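Local coordinates for protein beta-agarase (PDB 6AII) that probably hydrolyses the beta-1,4 linkages of agarose to release neoagarobiose, as a beta-agarase of glycoside hydrolase family 16, at residues V118-R123 with I318-P323; E145-E150 with H174-V179. All coordinates share one frame; numbering follows the deposited sequence.

Contact 1 (V118-R123 with I318-P323); sequences VFVEAR and IRVYTP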
loop_
_atom_site.group_PDB
_atom_site.type_symbol
_atom_site.label_atom_id
_atom_site.label_comp_id
_atom_site.label_asym_id
_atom_site.label_seq_id
_atom_site.Cartn_x
_atom_site.Cartn_y
_atom_site.Cartn_z
ATOM N N VAL A 118 -5.809 -15.373 4.279
ATOM C CA VAL A 118 -4.572 -15.172 3.528
ATOM C C VAL A 118 -3.676 -14.146 4.232
ATOM O O VAL A 118 -4.187 -13.203 4.805
ATOM C CB VAL A 118 -4.878 -14.702 2.113
ATOM C CG1 VAL A 118 -5.638 -13.387 2.102
ATOM C CG2 VAL A 118 -3.647 -14.627 1.224
ATOM N N PHE A 119 -2.390 -14.377 4.165
ATOM C CA PHE A 119 -1.387 -13.443 4.704
ATOM C C PHE A 119 -0.635 -12.873 3.500
ATOM O O PHE A 119 -0.071 -13.654 2.643
ATOM C CB PHE A 119 -0.462 -14.131 5.702
ATOM C CG PHE A 119 0.635 -13.211 6.176
ATOM C CD1 PHE A 119 0.402 -12.320 7.205
ATOM C CD2 PHE A 119 1.924 -13.302 5.664
ATOM C CE1 PHE A 119 1.414 -11.475 7.646
ATOM C CE2 PHE A 119 2.933 -12.454 6.118
ATOM C CZ PHE A 119 2.682 -11.554 7.104
ATOM N N VAL A 120 -0.541 -11.518 3.387
ATOM C CA VAL A 120 0.116 -10.868 2.276
ATOM C C VAL A 120 1.188 -9.931 2.860
ATOM O O VAL A 120 0.800 -9.106 3.693
ATOM C CB VAL A 120 -0.885 -10.038 1.443
ATOM C CG1 VAL A 120 -0.196 -9.285 0.315
ATOM C CG2 VAL A 120 -2.014 -10.939 0.917
ATOM N N GLU A 121 2.394 -9.996 2.374
ATOM C CA GLU A 121 3.474 -9.157 2.954
ATOM C C GLU A 121 4.430 -8.754 1.854
ATOM O O GLU A 121 4.791 -9.556 0.974
ATOM C CB GLU A 121 4.200 -9.924 4.034
ATOM C CG GLU A 121 5.167 -9.127 4.892
ATOM C CD GLU A 121 5.784 -10.021 5.964
ATOM O OE1 GLU A 121 6.247 -11.147 5.584
ATOM O OE2 GLU A 121 5.904 -9.568 7.133
ATOM N N ALA A 122 4.917 -7.494 1.938
ATOM C CA ALA A 122 5.924 -7.043 1.019
ATOM C C ALA A 122 7.101 -6.481 1.815
ATOM O O ALA A 122 6.912 -5.866 2.887
ATOM C CB ALA A 122 5.329 -5.979 0.121
ATOM N N ARG A 123 8.308 -6.589 1.247
ATOM C CA ARG A 123 9.485 -5.962 1.756
ATOM C C ARG A 123 9.841 -4.850 0.798
ATOM O O ARG A 123 10.186 -5.138 -0.367
ATOM C CB ARG A 123 10.642 -6.964 1.903
ATOM C CG ARG A 123 11.872 -6.401 2.590
ATOM C CD ARG A 123 12.891 -7.424 3.025
ATOM N NE ARG A 123 13.929 -6.815 3.856
ATOM C CZ ARG A 123 15.181 -6.542 3.482
ATOM N NH1 ARG A 123 16.036 -6.051 4.391
ATOM N NH2 ARG A 123 15.611 -6.750 2.249
ATOM N N ILE A 318 7.576 -9.838 -2.570
ATOM C CA ILE A 318 6.208 -9.954 -2.175
ATOM C C ILE A 318 6.004 -11.432 -1.857
ATOM O O ILE A 318 6.377 -12.269 -2.702
ATOM C CB ILE A 318 5.223 -9.516 -3.277
ATOM C CG1 ILE A 318 5.444 -8.065 -3.679
ATOM C CG2 ILE A 318 3.802 -9.820 -2.893
ATOM C CD1 ILE A 318 4.803 -7.707 -4.996
ATOM N N ARG A 319 5.345 -11.731 -0.735
ATOM C CA ARG A 319 5.032 -13.173 -0.439
ATOM C C ARG A 319 3.619 -13.255 0.100
ATOM O O ARG A 319 3.131 -12.400 0.841
ATOM C CB ARG A 319 6.060 -13.797 0.505
ATOM C CG ARG A 319 6.050 -13.225 1.925
ATOM C CD ARG A 319 7.204 -13.790 2.728
ATOM N NE ARG A 319 7.122 -13.420 4.117
ATOM C CZ ARG A 319 7.675 -14.025 5.146
ATOM N NH1 ARG A 319 8.290 -15.204 4.966
ATOM N NH2 ARG A 319 7.685 -13.416 6.334
ATOM N N VAL A 320 2.934 -14.321 -0.332
ATOM C CA VAL A 320 1.574 -14.597 0.019
ATOM C C VAL A 320 1.459 -16.048 0.518
ATOM O O VAL A 320 2.038 -16.918 -0.144
ATOM C CB VAL A 320 0.627 -14.358 -1.161
ATOM C CG1 VAL A 320 -0.768 -14.771 -0.830
ATOM C CG2 VAL A 320 0.652 -12.866 -1.558
ATOM N N TYR A 321 0.778 -16.214 1.633
ATOM C CA TYR A 321 0.578 -17.571 2.197
ATOM C C TYR A 321 -0.896 -17.751 2.561
ATOM O O TYR A 321 -1.580 -16.856 3.008
ATOM C CB TYR A 321 1.413 -17.849 3.446
ATOM C CG TYR A 321 2.905 -17.729 3.328
ATOM C CD1 TYR A 321 3.533 -16.485 3.434
ATOM C CD2 TYR A 321 3.711 -18.823 3.113
ATOM C CE1 TYR A 321 4.900 -16.358 3.333
ATOM C CE2 TYR A 321 5.074 -18.683 2.989
ATOM C CZ TYR A 321 5.690 -17.463 3.153
ATOM O OH TYR A 321 7.050 -17.391 3.063
ATOM N N THR A 322 -1.359 -19.022 2.451
ATOM C CA THR A 322 -2.644 -19.435 2.926
ATOM C C THR A 322 -2.432 -20.625 3.906
ATOM O O THR A 322 -1.462 -21.336 3.832
ATOM C CB THR A 322 -3.602 -19.808 1.779
ATOM O OG1 THR A 322 -3.071 -21.005 1.186
ATOM C CG2 THR A 322 -3.790 -18.644 0.826
ATOM N N PRO A 323 -3.332 -20.799 4.870
ATOM C CA PRO A 323 -3.236 -21.813 5.907
ATOM C C PRO A 323 -3.620 -23.182 5.347
ATOM O O PRO A 323 -4.587 -23.260 4.525
ATOM C CB PRO A 323 -4.275 -21.494 6.994
ATOM C CG PRO A 323 -4.895 -20.203 6.577
ATOM C CD PRO A 323 -4.468 -19.914 5.174
#

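Contact 2 (E145-E150 with H174-V179); sequences EIDICE and HLSHHV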
loop_
_atom_site.group_PDB
_atom_site.type_symbol
_atom_site.label_atom_id
_atom_site.label_comp_id
_atom_site.label_asym_id
_atom_site.label_seq_id
_atom_site.Cartn_x
_atom_site.Cartn_y
_atom_site.Cartn_z
ATOM N N GLU A 145 -11.730 -3.030 -0.240
ATOM C CA GLU A 145 -10.290 -2.676 -0.356
ATOM C C GLU A 145 -9.609 -2.885 1.008
ATOM O O GLU A 145 -10.172 -2.549 2.043
ATOM C CB GLU A 145 -10.219 -1.218 -0.799
ATOM C CG GLU A 145 -8.833 -0.560 -0.688
ATOM C CD GLU A 145 -8.771 0.889 -1.098
ATOM O OE1 GLU A 145 -9.632 1.247 -1.924
ATOM O OE2 GLU A 145 -7.833 1.643 -0.622
ATOM N N ILE A 146 -8.342 -3.318 0.987
ATOM C CA ILE A 146 -7.530 -3.355 2.188
ATOM C C ILE A 146 -6.236 -2.583 1.935
ATOM O O ILE A 146 -5.575 -2.839 0.972
ATOM C CB ILE A 146 -7.253 -4.828 2.576
ATOM C CG1 ILE A 146 -8.547 -5.532 2.967
ATOM C CG2 ILE A 146 -6.194 -4.897 3.697
ATOM C CD1 ILE A 146 -8.423 -7.055 3.024
ATOM N N ASP A 147 -5.891 -1.671 2.826
ATOM C CA ASP A 147 -4.676 -0.852 2.660
ATOM C C ASP A 147 -3.599 -1.365 3.636
ATOM O O ASP A 147 -3.723 -1.122 4.885
ATOM C CB ASP A 147 -4.965 0.603 2.978
ATOM C CG ASP A 147 -6.104 1.101 2.105
ATOM O OD1 ASP A 147 -6.032 0.892 0.879
ATOM O OD2 ASP A 147 -7.110 1.544 2.705
ATOM N N ILE A 148 -2.589 -2.028 3.007
ATOM C CA ILE A 148 -1.489 -2.601 3.712
ATOM C C ILE A 148 -0.566 -1.472 4.188
ATOM O O ILE A 148 -0.090 -1.482 5.307
ATOM C CB ILE A 148 -0.799 -3.676 2.892
ATOM C CG1 ILE A 148 -1.794 -4.817 2.602
ATOM C CG2 ILE A 148 0.406 -4.218 3.620
ATOM C CD1 ILE A 148 -1.288 -5.883 1.694
ATOM N N CYS A 149 -0.312 -0.536 3.306
ATOM C CA CYS A 149 0.615 0.582 3.612
ATOM C C CYS A 149 0.247 1.770 2.721
ATOM O O CYS A 149 0.248 1.612 1.508
ATOM C CB CYS A 149 2.041 0.167 3.312
ATOM S SG CYS A 149 3.253 1.560 3.315
ATOM N N GLU A 150 -0.058 2.928 3.304
ATOM C CA GLU A 150 -0.008 4.176 2.597
ATOM C C GLU A 150 0.958 5.050 3.380
ATOM O O GLU A 150 0.802 5.248 4.585
ATOM C CB GLU A 150 -1.351 4.929 2.435
ATOM C CG GLU A 150 -2.414 4.082 1.821
ATOM C CD GLU A 150 -3.713 4.880 1.706
ATOM O OE1 GLU A 150 -4.578 4.590 2.541
ATOM O OE2 GLU A 150 -3.796 5.843 0.848
ATOM N N HIS A 174 -0.289 4.484 7.081
ATOM C CA HIS A 174 -1.726 4.315 7.186
ATOM C C HIS A 174 -2.116 2.841 7.095
ATOM O O HIS A 174 -1.721 2.218 6.156
ATOM C CB HIS A 174 -2.402 5.128 6.084
ATOM C CG HIS A 174 -3.881 5.258 6.241
ATOM N ND1 HIS A 174 -4.759 5.121 5.155
ATOM C CD2 HIS A 174 -4.641 5.517 7.333
ATOM C CE1 HIS A 174 -6.001 5.344 5.598
ATOM N NE2 HIS A 174 -5.952 5.632 6.889
ATOM N N LEU A 175 -2.818 2.302 8.117
ATOM C CA LEU A 175 -3.246 0.906 8.182
ATOM C C LEU A 175 -4.783 0.962 8.178
ATOM O O LEU A 175 -5.365 1.411 9.170
ATOM C CB LEU A 175 -2.735 0.235 9.468
ATOM C CG LEU A 175 -1.241 0.342 9.698
ATOM C CD1 LEU A 175 -0.914 -0.238 11.086
ATOM C CD2 LEU A 175 -0.455 -0.380 8.572
ATOM N N SER A 176 -5.368 0.541 7.084
ATOM C CA SER A 176 -6.797 0.791 6.931
ATOM C C SER A 176 -7.405 -0.155 5.906
ATOM O O SER A 176 -6.766 -1.105 5.420
ATOM C CB SER A 176 -7.009 2.266 6.518
ATOM O OG SER A 176 -8.363 2.607 6.779
ATOM N N HIS A 177 -8.671 0.068 5.616
ATOM C CA HIS A 177 -9.416 -0.660 4.573
ATOM C C HIS A 177 -10.650 0.183 4.246
ATOM O O HIS A 177 -10.982 1.080 5.029
ATOM C CB HIS A 177 -9.784 -2.045 5.087
ATOM C CG HIS A 177 -10.915 -2.045 6.070
ATOM N ND1 HIS A 177 -10.747 -1.791 7.409
ATOM C CD2 HIS A 177 -12.271 -2.152 5.858
ATOM C CE1 HIS A 177 -11.913 -1.838 8.031
ATOM N NE2 HIS A 177 -12.903 -2.018 7.064
ATOM N N HIS A 178 -11.338 -0.138 3.140
ATOM C CA HIS A 178 -12.557 0.633 2.754
ATOM C C HIS A 178 -13.624 -0.366 2.309
ATOM O O HIS A 178 -13.268 -1.361 1.663
ATOM C CB HIS A 178 -12.298 1.591 1.597
ATOM C CG HIS A 178 -11.308 2.675 1.868
ATOM N ND1 HIS A 178 -11.716 3.966 1.993
ATOM C CD2 HIS A 178 -9.953 2.654 1.999
ATOM C CE1 HIS A 178 -10.653 4.740 2.195
ATOM N NE2 HIS A 178 -9.541 3.950 2.217
ATOM N N VAL A 179 -14.856 -0.050 2.682
ATOM C CA VAL A 179 -15.981 -0.650 1.974
ATOM C C VAL A 179 -16.864 0.490 1.464
ATOM O O VAL A 179 -17.191 1.449 2.169
ATOM C CB VAL A 179 -16.761 -1.660 2.832
ATOM C CG1 VAL A 179 -15.949 -2.911 3.097
ATOM C CG2 VAL A 179 -17.255 -1.078 4.146
HETATM O O HOH W 1 -7.145 5.199 2.245
#

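Contact 1 (V118-R123 with I318-P323)
I318 meets A122 in a non-hydrogen-bonded pair of two antiparallel strands. Its CG1 lies 4.3 Å from A122 CB. R319 comes next, on the other face of the sheet, and forms a hydrogen-bonded pair with E121. R319 CG sits between the backbone N and the carbonyl carbon (chi1 67°), and the chain then runs extended alongside E121. The carboxylate and guanidinium planes are only 4° apart. Both R319 NE and R319 NH2 donate to the single oxygen E121 OE1, each at 2.8 Å, and R319 NH2 meets the syn lone pair of that oxygen. R319 NH1 makes a weak bond to Y321 OH, and the guanidinium also reaches the carbonyls of I9 and P10. An alanine in place of R319 would probably leave E121 as a buried carboxylate without its charge partner and open a gap beside Y321.

V320 returns to the I318 face. Its CG1 packs against V118 CG2 at 3.5 Å, while V320 CG2 lies 4.1 Å from V120 CG2. Y321 pairs with F119 through two backbone bonds; F119 N to Y321 O is 2.9 Å and nearly straight (176°). Y321 CD1 lies near the plane of the F119 ring, at its edge, 4.2 Å from F119 CD2. T322 adds its methyl, CG2, 4.0 Å from V118 CG2.

The two faces differ in chemistry. V118, V120, A122, I318 and V320 give an aliphatic surface. The face of F119, E121, R319 and Y321 buries a charge pair beside the edges of the F119 and Y321 rings, and through R319 this face is also tied to the N-terminal segment at I9 and P10.

Contact 2 (E145-E150 with H174-V179)
H174 turns the edge of its ring to E150, and ND1 donates to E150 OE1 at 2.7 Å. The oxygen lies in the ring plane, but the donor stands well above the carboxylate plane (47° out of it). S176 CB lies over one face of the H174 ring, toward its rim, 3.3 Å above the plane, and W203 stacks on this ring. The H178 ring has D147 OD2 at its edge, 3.1 Å from CD2. E145 OE2 approaches the same CD2 obliquely at 3.5 Å. Water 1 lies in the plane of both histidine rings. It donates to E150 OE1 at 2.7 Å and is hydrogen-bonded to H178 NE2, also at 2.7 Å. D190 holds H178 ND1, which helps fix the turn of that ring.

The backbones pair in antiparallel fashion, E145 with H178 and D147 with S176. I148 and C149 both face V135 and form a classic beta bulge. I148 O is buried with no polar partner; L175 CD2 lies 3.5 Å from it.

The sequence EIDICE fits the E-x-D-x-x-E signature of bulge-type family 16 enzymes, whose two glutamates usually serve as nucleophile and acid/base. The bulge lets E145, D147 and E150 all point to one face. H174, and H178 through the water, probably help position E150 in the active-site cleft.

From the N terminus, after several earlier strands, the chain runs through 118-125. It then runs through 144-151 and, with 23 residues between segments 145-150 and 174-179, returns in 173-181, where contact 2 closes a short loop. Much later, 312-325 comes back beside 118-125, and contact 1 closes a long loop of 194 residues. Contact 2 is therefore nested inside contact 1. The two lie in different sheets of the beta-sandwich expected for family 16: contact 1 joins a late strand to an early one in the antiparallel sheet, and contact 2 lies in the mixed sheet. Their centres are about 15 Å apart. They touch between the sheets, where V120 CG1 packs 3.8 Å from I148 CD1.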